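Local coordinates for conserved hypothetical exported protein (Bacteroides fragilis, PDB 4JJA), which probably acts on peptidoglycan-derived sugar chains as an exo-beta-N-acetylmuramidase, although its exact function is not established, at residues P231-F236 with V241-G246; F251-H256 with Y262-T267; D309-L314 with R319-F324. All blocks are in the same frame, centred on the assembly; numbering follows the deposited sequence.

Interaction 1: P231-F236 with V241-G246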
loop_
_atom_site.group_PDB
_atom_site.type_symbol
_atom_site.label_atom_id
_atom_site.label_comp_id
_atom_site.label_asym_id
_atom_site.label_seq_id
_atom_site.Cartn_x
_atom_site.Cartn_y
_atom_site.Cartn_z
ATOM N N PRO A 231 -2.301 -3.466 -8.748
ATOM C CA PRO A 231 -0.920 -3.655 -9.186
ATOM C C PRO A 231 -0.676 -3.471 -10.669
ATOM O O PRO A 231 0.398 -3.020 -11.071
ATOM C CB PRO A 231 -0.616 -5.115 -8.775
ATOM C CG PRO A 231 -1.579 -5.385 -7.685
ATOM C CD PRO A 231 -2.828 -4.619 -7.977
ATOM N N SER A 232 -1.663 -3.851 -11.469
ATOM C CA SER A 232 -1.579 -3.755 -12.934
ATOM C C SER A 232 -1.999 -2.363 -13.413
ATOM O O SER A 232 -1.320 -1.729 -14.206
ATOM C CB SER A 232 -2.471 -4.821 -13.595
ATOM O OG SER A 232 -2.067 -6.128 -13.238
ATOM N N ILE A 233 -3.078 -1.865 -12.893
ATOM C CA ILE A 233 -3.693 -0.640 -13.408
ATOM C C ILE A 233 -3.027 0.635 -12.905
ATOM O O ILE A 233 -2.980 1.604 -13.628
ATOM C CB ILE A 233 -5.233 -0.664 -13.132
ATOM C CG1 ILE A 233 -5.848 -1.809 -13.913
ATOM C CG2 ILE A 233 -5.937 0.662 -13.485
ATOM C CD1 ILE A 233 -5.821 -1.671 -15.426
ATOM N N CYS A 234 -2.445 0.629 -11.718
ATOM C CA CYS A 234 -1.775 1.816 -11.205
ATOM C C CYS A 234 -0.554 2.172 -12.049
ATOM O O CYS A 234 -0.133 3.305 -12.034
ATOM C CB CYS A 234 -1.365 1.647 -9.719
ATOM S SG CYS A 234 -1.025 3.206 -8.883
ATOM N N LEU A 235 -0.028 1.229 -12.838
ATOM C CA LEU A 235 1.043 1.588 -13.775
ATOM C C LEU A 235 0.649 2.687 -14.733
ATOM O O LEU A 235 1.517 3.414 -15.253
ATOM C CB LEU A 235 1.540 0.336 -14.488
ATOM C CG LEU A 235 2.064 -0.772 -13.548
ATOM C CD1 LEU A 235 2.510 -1.974 -14.402
ATOM C CD2 LEU A 235 3.186 -0.293 -12.650
ATOM N N PHE A 236 -0.643 2.821 -15.002
ATOM C CA PHE A 236 -1.109 3.907 -15.844
ATOM C C PHE A 236 -0.874 5.291 -15.273
ATOM O O PHE A 236 -0.918 6.270 -16.007
ATOM C CB PHE A 236 -2.580 3.761 -16.240
ATOM C CG PHE A 236 -2.866 2.702 -17.272
ATOM C CD1 PHE A 236 -2.320 2.788 -18.531
ATOM C CD2 PHE A 236 -3.727 1.647 -17.016
ATOM C CE1 PHE A 236 -2.652 1.890 -19.516
ATOM C CE2 PHE A 236 -4.054 0.707 -18.001
ATOM C CZ PHE A 236 -3.487 0.836 -19.249
ATOM N N VAL A 241 -3.010 7.928 -19.555
ATOM C CA VAL A 241 -4.253 7.154 -19.627
ATOM C C VAL A 241 -5.008 7.307 -18.305
ATOM O O VAL A 241 -4.427 7.216 -17.231
ATOM C CB VAL A 241 -3.938 5.668 -19.916
ATOM C CG1 VAL A 241 -5.149 4.832 -19.895
ATOM C CG2 VAL A 241 -3.196 5.535 -21.231
ATOM N N SER A 242 -6.319 7.527 -18.378
ATOM C CA SER A 242 -7.155 7.524 -17.189
ATOM C C SER A 242 -7.381 6.074 -16.729
ATOM O O SER A 242 -7.654 5.184 -17.552
ATOM C CB SER A 242 -8.542 8.151 -17.472
ATOM O OG SER A 242 -9.415 7.988 -16.338
ATOM N N LEU A 243 -7.374 5.893 -15.404
ATOM C CA LEU A 243 -7.700 4.615 -14.805
ATOM C C LEU A 243 -9.019 4.692 -14.034
ATOM O O LEU A 243 -9.325 3.842 -13.172
ATOM C CB LEU A 243 -6.544 4.085 -13.963
ATOM C CG LEU A 243 -5.942 5.004 -12.914
ATOM C CD1 LEU A 243 -6.833 5.220 -11.697
ATOM C CD2 LEU A 243 -4.590 4.436 -12.450
ATOM N N GLY A 244 -9.821 5.719 -14.348
ATOM C CA GLY A 244 -11.168 5.796 -13.789
ATOM C C GLY A 244 -11.358 6.655 -12.569
ATOM O O GLY A 244 -12.463 6.658 -12.008
ATOM N N ARG A 245 -10.333 7.364 -12.121
ATOM C CA ARG A 245 -10.617 8.391 -11.084
ATOM C C ARG A 245 -11.638 9.365 -11.677
ATOM O O ARG A 245 -11.492 9.803 -12.801
ATOM C CB ARG A 245 -9.390 9.119 -10.642
ATOM C CG ARG A 245 -8.388 8.284 -9.864
ATOM C CD ARG A 245 -7.185 9.205 -9.537
ATOM N NE ARG A 245 -6.009 8.471 -9.076
ATOM C CZ ARG A 245 -5.767 8.130 -7.836
ATOM N NH1 ARG A 245 -6.555 8.556 -6.863
ATOM N NH2 ARG A 245 -4.665 7.442 -7.536
ATOM N N GLY A 246 -12.645 9.714 -10.891
ATOM C CA GLY A 246 -13.749 10.548 -11.361
ATOM C C GLY A 246 -14.934 9.767 -11.924
ATOM O O GLY A 246 -15.855 10.391 -12.427
#

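Interaction 2: F251-H256 with Y262-T267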
loop_
_atom_site.group_PDB
_atom_site.type_symbol
_atom_site.label_atom_id
_atom_site.label_comp_id
_atom_site.label_asym_id
_atom_site.label_seq_id
_atom_site.Cartn_x
_atom_site.Cartn_y
_atom_site.Cartn_z
ATOM N N PHE A 251 -9.780 2.399 -10.854
ATOM C CA PHE A 251 -8.863 1.262 -10.905
ATOM C C PHE A 251 -9.457 0.022 -11.528
ATOM O O PHE A 251 -8.829 -1.034 -11.501
ATOM C CB PHE A 251 -8.171 0.951 -9.572
ATOM C CG PHE A 251 -7.182 2.010 -9.166
ATOM C CD1 PHE A 251 -5.910 2.023 -9.683
ATOM C CD2 PHE A 251 -7.546 3.013 -8.323
ATOM C CE1 PHE A 251 -5.033 3.014 -9.335
ATOM C CE2 PHE A 251 -6.659 3.980 -7.981
ATOM C CZ PHE A 251 -5.423 4.013 -8.496
ATOM N N GLN A 252 -10.602 0.158 -12.207
ATOM C CA GLN A 252 -11.289 -0.982 -12.797
ATOM C C GLN A 252 -11.584 -0.801 -14.273
ATOM O O GLN A 252 -12.278 -1.598 -14.881
ATOM C CB GLN A 252 -12.583 -1.271 -12.038
ATOM C CG GLN A 252 -12.383 -1.643 -10.571
ATOM C CD GLN A 252 -13.599 -1.344 -9.747
ATOM O OE1 GLN A 252 -14.507 -2.182 -9.696
ATOM N NE2 GLN A 252 -13.683 -0.149 -9.176
ATOM N N VAL A 253 -11.072 0.302 -14.838
ATOM C CA VAL A 253 -11.198 0.672 -16.249
ATOM C C VAL A 253 -9.902 1.328 -16.699
ATOM O O VAL A 253 -9.108 1.776 -15.846
ATOM C CB VAL A 253 -12.406 1.625 -16.480
ATOM C CG1 VAL A 253 -13.733 1.079 -15.953
ATOM C CG2 VAL A 253 -12.092 3.002 -15.873
ATOM N N TYR A 254 -9.714 1.430 -18.009
ATOM C CA TYR A 254 -8.681 2.330 -18.515
ATOM C C TYR A 254 -9.130 2.919 -19.828
ATOM O O TYR A 254 -9.850 2.291 -20.587
ATOM C CB TYR A 254 -7.303 1.671 -18.623
ATOM C CG TYR A 254 -7.172 0.574 -19.628
ATOM C CD1 TYR A 254 -7.502 -0.746 -19.288
ATOM C CD2 TYR A 254 -6.706 0.814 -20.910
ATOM C CE1 TYR A 254 -7.304 -1.780 -20.197
ATOM C CE2 TYR A 254 -6.542 -0.208 -21.811
ATOM C CZ TYR A 254 -6.830 -1.502 -21.468
ATOM O OH TYR A 254 -6.665 -2.538 -22.367
ATOM N N GLY A 255 -8.744 4.157 -20.099
ATOM C CA GLY A 255 -9.134 4.762 -21.355
ATOM C C GLY A 255 -8.562 6.157 -21.506
ATOM O O GLY A 255 -7.969 6.704 -20.598
ATOM N N HIS A 256 -8.780 6.748 -22.682
ATOM C CA HIS A 256 -8.180 8.032 -23.007
ATOM C C HIS A 256 -8.973 8.641 -24.155
ATOM O O HIS A 256 -9.509 7.909 -24.995
ATOM C CB HIS A 256 -6.717 7.781 -23.436
ATOM C CG HIS A 256 -5.916 9.009 -23.680
ATOM N ND1 HIS A 256 -6.012 9.718 -24.859
ATOM C CD2 HIS A 256 -5.100 9.708 -22.858
ATOM C CE1 HIS A 256 -5.255 10.788 -24.761
ATOM N NE2 HIS A 256 -4.684 10.814 -23.563
ATOM N N TYR A 262 -12.667 1.287 -29.462
ATOM C CA TYR A 262 -13.112 0.633 -28.230
ATOM C C TYR A 262 -14.642 0.708 -28.032
ATOM O O TYR A 262 -15.229 1.732 -28.392
ATOM C CB TYR A 262 -12.414 1.298 -27.047
ATOM C CG TYR A 262 -10.960 0.966 -26.993
ATOM C CD1 TYR A 262 -10.504 -0.213 -26.390
ATOM C CD2 TYR A 262 -10.031 1.802 -27.626
ATOM C CE1 TYR A 262 -9.120 -0.521 -26.361
ATOM C CE2 TYR A 262 -8.686 1.504 -27.582
ATOM C CZ TYR A 262 -8.232 0.320 -26.981
ATOM O OH TYR A 262 -6.877 0.033 -26.978
ATOM N N ASN A 263 -15.134 -0.368 -27.370
ATOM C CA ASN A 263 -16.537 -0.738 -27.023
ATOM C C ASN A 263 -16.996 -0.320 -25.603
ATOM O O ASN A 263 -17.951 -0.882 -25.041
ATOM C CB ASN A 263 -16.697 -2.270 -27.075
ATOM C CG ASN A 263 -16.816 -2.816 -28.496
ATOM O OD1 ASN A 263 -17.195 -2.110 -29.430
ATOM N ND2 ASN A 263 -16.482 -4.071 -28.654
ATOM N N TYR A 264 -16.234 0.560 -24.983
ATOM C CA TYR A 264 -16.550 1.170 -23.709
ATOM C C TYR A 264 -16.019 2.590 -23.683
ATOM O O TYR A 264 -14.966 2.865 -24.232
ATOM C CB TYR A 264 -15.955 0.333 -22.576
ATOM C CG TYR A 264 -16.141 0.913 -21.201
ATOM C CD1 TYR A 264 -17.402 0.937 -20.603
ATOM C CD2 TYR A 264 -15.075 1.395 -20.492
ATOM C CE1 TYR A 264 -17.587 1.499 -19.333
ATOM C CE2 TYR A 264 -15.221 1.922 -19.232
ATOM C CZ TYR A 264 -16.465 1.997 -18.667
ATOM O OH TYR A 264 -16.632 2.577 -17.450
ATOM N N ASN A 265 -16.730 3.462 -22.995
ATOM C CA ASN A 265 -16.281 4.802 -22.758
ATOM C C ASN A 265 -16.779 5.300 -21.426
ATOM O O ASN A 265 -17.707 4.729 -20.837
ATOM C CB ASN A 265 -16.637 5.731 -23.905
ATOM C CG ASN A 265 -18.087 5.820 -24.168
ATOM O OD1 ASN A 265 -18.870 6.320 -23.348
ATOM N ND2 ASN A 265 -18.458 5.398 -25.367
ATOM N N PHE A 266 -16.111 6.309 -20.912
ATOM C CA PHE A 266 -16.417 6.941 -19.640
ATOM C C PHE A 266 -15.928 8.350 -19.639
ATOM O O PHE A 266 -15.036 8.690 -20.381
ATOM C CB PHE A 266 -15.808 6.152 -18.473
ATOM C CG PHE A 266 -14.320 6.037 -18.508
ATOM C CD1 PHE A 266 -13.710 4.999 -19.193
ATOM C CD2 PHE A 266 -13.509 6.952 -17.852
ATOM C CE1 PHE A 266 -12.315 4.907 -19.213
ATOM C CE2 PHE A 266 -12.108 6.807 -17.875
ATOM C CZ PHE A 266 -11.515 5.790 -18.559
ATOM N N THR A 267 -16.466 9.176 -18.760
ATOM C CA THR A 267 -16.026 10.540 -18.630
ATOM C C THR A 267 -15.743 10.843 -17.178
ATOM O O THR A 267 -16.654 10.940 -16.348
ATOM C CB THR A 267 -17.110 11.536 -19.153
ATOM O OG1 THR A 267 -17.438 11.195 -20.516
ATOM C CG2 THR A 267 -16.630 12.982 -19.028
#

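Interaction 3: D309-L314 with R319-F324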
loop_
_atom_site.group_PDB
_atom_site.type_symbol
_atom_site.label_atom_id
_atom_site.label_comp_id
_atom_site.label_asym_id
_atom_site.label_seq_id
_atom_site.Cartn_x
_atom_site.Cartn_y
_atom_site.Cartn_z
ATOM N N ASP A 309 -1.525 -2.602 -24.574
ATOM C CA ASP A 309 -2.650 -2.259 -25.421
ATOM C C ASP A 309 -2.768 -0.759 -25.644
ATOM O O ASP A 309 -2.892 -0.297 -26.783
ATOM C CB ASP A 309 -3.927 -2.819 -24.777
ATOM C CG ASP A 309 -5.187 -2.513 -25.549
ATOM O OD1 ASP A 309 -5.190 -2.841 -26.736
ATOM O OD2 ASP A 309 -6.150 -2.072 -24.956
ATOM N N ALA A 310 -2.778 -0.012 -24.548
ATOM C CA ALA A 310 -2.895 1.416 -24.670
ATOM C C ALA A 310 -1.733 2.058 -25.410
ATOM O O ALA A 310 -1.922 2.949 -26.222
ATOM C CB ALA A 310 -3.057 2.048 -23.288
ATOM N N TYR A 311 -0.507 1.579 -25.149
ATOM C CA TYR A 311 0.671 2.111 -25.805
ATOM C C TYR A 311 0.548 1.977 -27.313
ATOM O O TYR A 311 0.736 2.964 -28.047
ATOM C CB TYR A 311 1.927 1.369 -25.324
ATOM C CG TYR A 311 3.157 1.713 -26.161
ATOM C CD1 TYR A 311 3.806 2.889 -25.960
ATOM C CD2 TYR A 311 3.579 0.915 -27.175
ATOM C CE1 TYR A 311 4.879 3.278 -26.738
ATOM C CE2 TYR A 311 4.655 1.269 -27.942
ATOM C CZ TYR A 311 5.309 2.451 -27.731
ATOM O OH TYR A 311 6.375 2.849 -28.524
ATOM N N HIS A 312 0.238 0.799 -27.793
ATOM C CA HIS A 312 0.157 0.606 -29.218
ATOM C C HIS A 312 -1.048 1.278 -29.840
ATOM O O HIS A 312 -1.002 1.676 -30.996
ATOM C CB HIS A 312 0.185 -0.892 -29.583
ATOM C CG HIS A 312 1.513 -1.513 -29.321
ATOM N ND1 HIS A 312 2.658 -1.178 -30.018
ATOM C CD2 HIS A 312 1.886 -2.433 -28.403
ATOM C CE1 HIS A 312 3.684 -1.861 -29.529
ATOM N NE2 HIS A 312 3.238 -2.645 -28.549
ATOM N N ASN A 313 -2.137 1.422 -29.093
ATOM C CA ASN A 313 -3.301 2.069 -29.651
ATOM C C ASN A 313 -3.081 3.560 -29.821
ATOM O O ASN A 313 -3.521 4.153 -30.815
ATOM C CB ASN A 313 -4.527 1.833 -28.757
ATOM C CG ASN A 313 -5.806 2.344 -29.397
ATOM O OD1 ASN A 313 -6.222 3.435 -29.131
ATOM N ND2 ASN A 313 -6.343 1.609 -30.361
ATOM N N LEU A 314 -2.435 4.199 -28.839
ATOM C CA LEU A 314 -2.333 5.643 -28.868
ATOM C C LEU A 314 -1.375 6.188 -29.920
ATOM O O LEU A 314 -1.519 7.337 -30.339
ATOM C CB LEU A 314 -1.970 6.172 -27.476
ATOM C CG LEU A 314 -3.176 6.336 -26.605
ATOM C CD1 LEU A 314 -2.784 6.456 -25.129
ATOM C CD2 LEU A 314 -4.072 7.530 -27.052
ATOM N N ARG A 319 6.439 9.281 -25.719
ATOM C CA ARG A 319 5.705 10.265 -24.934
ATOM C C ARG A 319 4.565 9.666 -24.128
ATOM O O ARG A 319 4.063 10.287 -23.204
ATOM C CB ARG A 319 5.190 11.415 -25.828
ATOM C CG ARG A 319 6.230 12.128 -26.584
ATOM C CD ARG A 319 7.384 12.542 -25.678
ATOM N NE ARG A 319 8.415 13.308 -26.422
ATOM C CZ ARG A 319 8.468 14.625 -26.498
ATOM N NH1 ARG A 319 7.588 15.382 -25.860
ATOM N NH2 ARG A 319 9.458 15.204 -27.211
ATOM N N PHE A 320 4.165 8.449 -24.470
ATOM C CA PHE A 320 3.201 7.692 -23.651
ATOM C C PHE A 320 3.678 7.478 -22.220
ATOM O O PHE A 320 2.881 7.380 -21.291
ATOM C CB PHE A 320 2.975 6.346 -24.342
ATOM C CG PHE A 320 2.063 5.420 -23.593
ATOM C CD1 PHE A 320 0.667 5.491 -23.743
ATOM C CD2 PHE A 320 2.592 4.438 -22.803
ATOM C CE1 PHE A 320 -0.144 4.611 -23.070
ATOM C CE2 PHE A 320 1.765 3.559 -22.164
ATOM C CZ PHE A 320 0.418 3.658 -22.310
ATOM N N PHE A 321 4.979 7.323 -22.047
ATOM C CA PHE A 321 5.561 7.016 -20.730
ATOM C C PHE A 321 6.066 8.294 -20.117
ATOM O O PHE A 321 7.003 8.884 -20.626
ATOM C CB PHE A 321 6.696 5.988 -20.798
ATOM C CG PHE A 321 6.277 4.656 -21.327
ATOM C CD1 PHE A 321 5.672 3.739 -20.534
ATOM C CD2 PHE A 321 6.528 4.315 -22.675
ATOM C CE1 PHE A 321 5.282 2.497 -21.055
ATOM C CE2 PHE A 321 6.167 3.101 -23.187
ATOM C CZ PHE A 321 5.549 2.174 -22.372
ATOM N N ARG A 322 5.469 8.712 -19.018
ATOM C CA ARG A 322 5.942 9.850 -18.243
ATOM C C ARG A 322 7.379 9.577 -17.816
ATOM O O ARG A 322 7.756 8.423 -17.622
ATOM C CB ARG A 322 5.081 10.004 -17.003
ATOM C CG ARG A 322 3.683 10.522 -17.371
ATOM C CD ARG A 322 2.707 10.543 -16.282
ATOM N NE ARG A 322 1.552 11.371 -16.603
ATOM C CZ ARG A 322 0.484 11.519 -15.818
ATOM N NH1 ARG A 322 0.367 10.786 -14.700
ATOM N NH2 ARG A 322 -0.494 12.350 -16.210
ATOM N N PRO A 323 8.185 10.625 -17.540
ATOM C CA PRO A 323 9.537 10.391 -17.062
ATOM C C PRO A 323 9.580 9.433 -15.858
ATOM O O PRO A 323 10.488 8.588 -15.740
ATOM C CB PRO A 323 10.006 11.788 -16.733
ATOM C CG PRO A 323 9.314 12.637 -17.745
ATOM C CD PRO A 323 7.926 12.047 -17.851
ATOM N N PHE A 324 8.612 9.596 -14.975
ATOM C CA PHE A 324 8.576 8.860 -13.726
ATOM C C PHE A 324 7.942 7.496 -13.804
ATOM O O PHE A 324 7.772 6.858 -12.762
ATOM C CB PHE A 324 8.040 9.734 -12.614
ATOM C CG PHE A 324 6.678 10.304 -12.895
ATOM C CD1 PHE A 324 5.530 9.548 -12.679
ATOM C CD2 PHE A 324 6.540 11.593 -13.390
ATOM C CE1 PHE A 324 4.292 10.074 -12.914
ATOM C CE2 PHE A 324 5.260 12.118 -13.614
ATOM C CZ PHE A 324 4.173 11.341 -13.358
#

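Interaction 1: P231-F236 with V241-G246
Ile233 O takes two different neighbours. Phe236 N donates a hydrogen bond to it at 3.0 Å, within the turn. From the facing loop, the methyl CD2 of Leu243 rests against the same Ile233 O at 3.5 Å. This second approach is a van der Waals touch. Leu243 CD2 also lies near Cys234 CA, so the branch sits against the turn's backbone. Ile233 adds its own branch methyl. Its CG2 meets Leu243 CB at 3.5 Å, and the two side chains run side by side, pointing opposite ways. Two torsions near +60° (chi1 52°, chi2 72°) fold the Leu243 side chain back over its own backbone and together bring CD2 to the turn.

Helix 224-233 passes into a 3-10 turn around Cys234-Phe236. The chain then comes back as the loop before strand 253-256 and lies along that turn. Loop and turn both belong to the region matching the NamZ C-terminal family. Phe236 and Val241 make the second half of the contact. Val241 CG1 sits over one face of the Phe236 ring, 4.0 Å from the centroid and offset toward the rim. This is a CH-pi contact, only 21° off the ring normal. Val241 CB comes closer to one ring atom, Phe236 CD1, at 3.6 Å. The Phe236 ring also stacks with Tyr254 and touches Ala310 of helix 305-314.

Ser242 opens an ST turn: its OG accepts from Gly244 N at 3.0 Å with an N-H...O angle of 163°. Beyond this turn, a salt bridge from Arg245 NH2 to Glu237 OE2 ties the loop to the residue just after Phe236.

Interaction 2: F251-H256 with Y262-T267
The backbones of Val253-Gly255 and Tyr264-Phe266 stay apart, with Gly255 CA and Asn265 CA nearest at 7.3 Å. They do not pair with each other, because strand 284-288 lies between them in the sheet. The side chains meet to one side of it. Val253 is the hub, with its two methyls going to different rings. CG2 lies over one face of the Phe266 ring, offset toward the rim and 4.0 Å from the centroid. This CH-pi contact is 19° off the ring normal. CG1 meets the hydroxyl end of Tyr264, with OH at 3.6 Å and CE2 close by. The Tyr264 side chain lies crosswise to that of Val253.

Strands 253-256 and 265-266 are the outer strands of this three-stranded antiparallel sheet. Cys284 and Asn288 of the middle strand touch Phe266 and Tyr264.

The edge of the Phe266 ring points at the backbone of the facing strand. Phe266 CZ is 3.6 Å from Gly255 N, and Phe266 CE1 is 3.8 Å from Tyr254 C. The bare CA of Gly255 lets this edge come up to the backbone, where a side chain would collide with it.

Interaction 3: D309-L314 with R319-F324
The face of the Phe320 ring lies flat against the helix backbone at Tyr311. Tyr311 CA sits over the ring centre, 3.8 Å from the centroid and 11° off the normal, as a CH-pi contact. Phe320 CZ also comes within 3.6 Å of Tyr311 N. Two more helix residues touch the ring. Leu314 CD1 meets Phe320 CE1 at the ring edge, at 3.8 Å, and Ala310 CB meets the same carbon. The extended chi1 of Phe320 (177°) carries its ring out over the helix backbone.

The Tyr311 ring turns its edge toward the face of Phe320, in an offset edge-to-face pair with planes at 79°. On its other contact, Tyr311 CD1 is 3.6 Å from Phe321 CE2. Those two planes are near parallel, but the rings are slid apart and barely overlap. Tyr311, Phe320 and Phe321 thus form an aromatic cluster. It joins helix 305-314 to the 3-10 turn and loop that follow it. Helix 333-339 covers part of it, with Glu339 touching both Tyr311 and Phe321. The contact is mostly carbon against carbon, with the Phe320 ring also lying on the Ala310-Tyr311 peptide, so the fit rests on dispersion, weak CH-pi attraction and the exclusion of water.

How the interactions relate
The three contacts follow one another along the chain and lie on the same side of its centre, all in the range of the NamZ C-terminal family. Centres of interactions 1 and 2 are about 10 Å apart, 1 and 3 about 13 Å, and 2 and 3 about 16 Å. Probable backbone bonds tie the loop 241-246 to segment 251-256. Val241 CG2 links interaction 1 to interaction 3, touching Phe320, Leu314 and Ala310. Asp309 OD2 joins the other pair through probable hydrogen bonds with the hydroxyls of Tyr254 and Tyr262. Helix 224-233, the three-stranded sheet and helix 305-314 are thereby packed together as one unit of the C-terminal region.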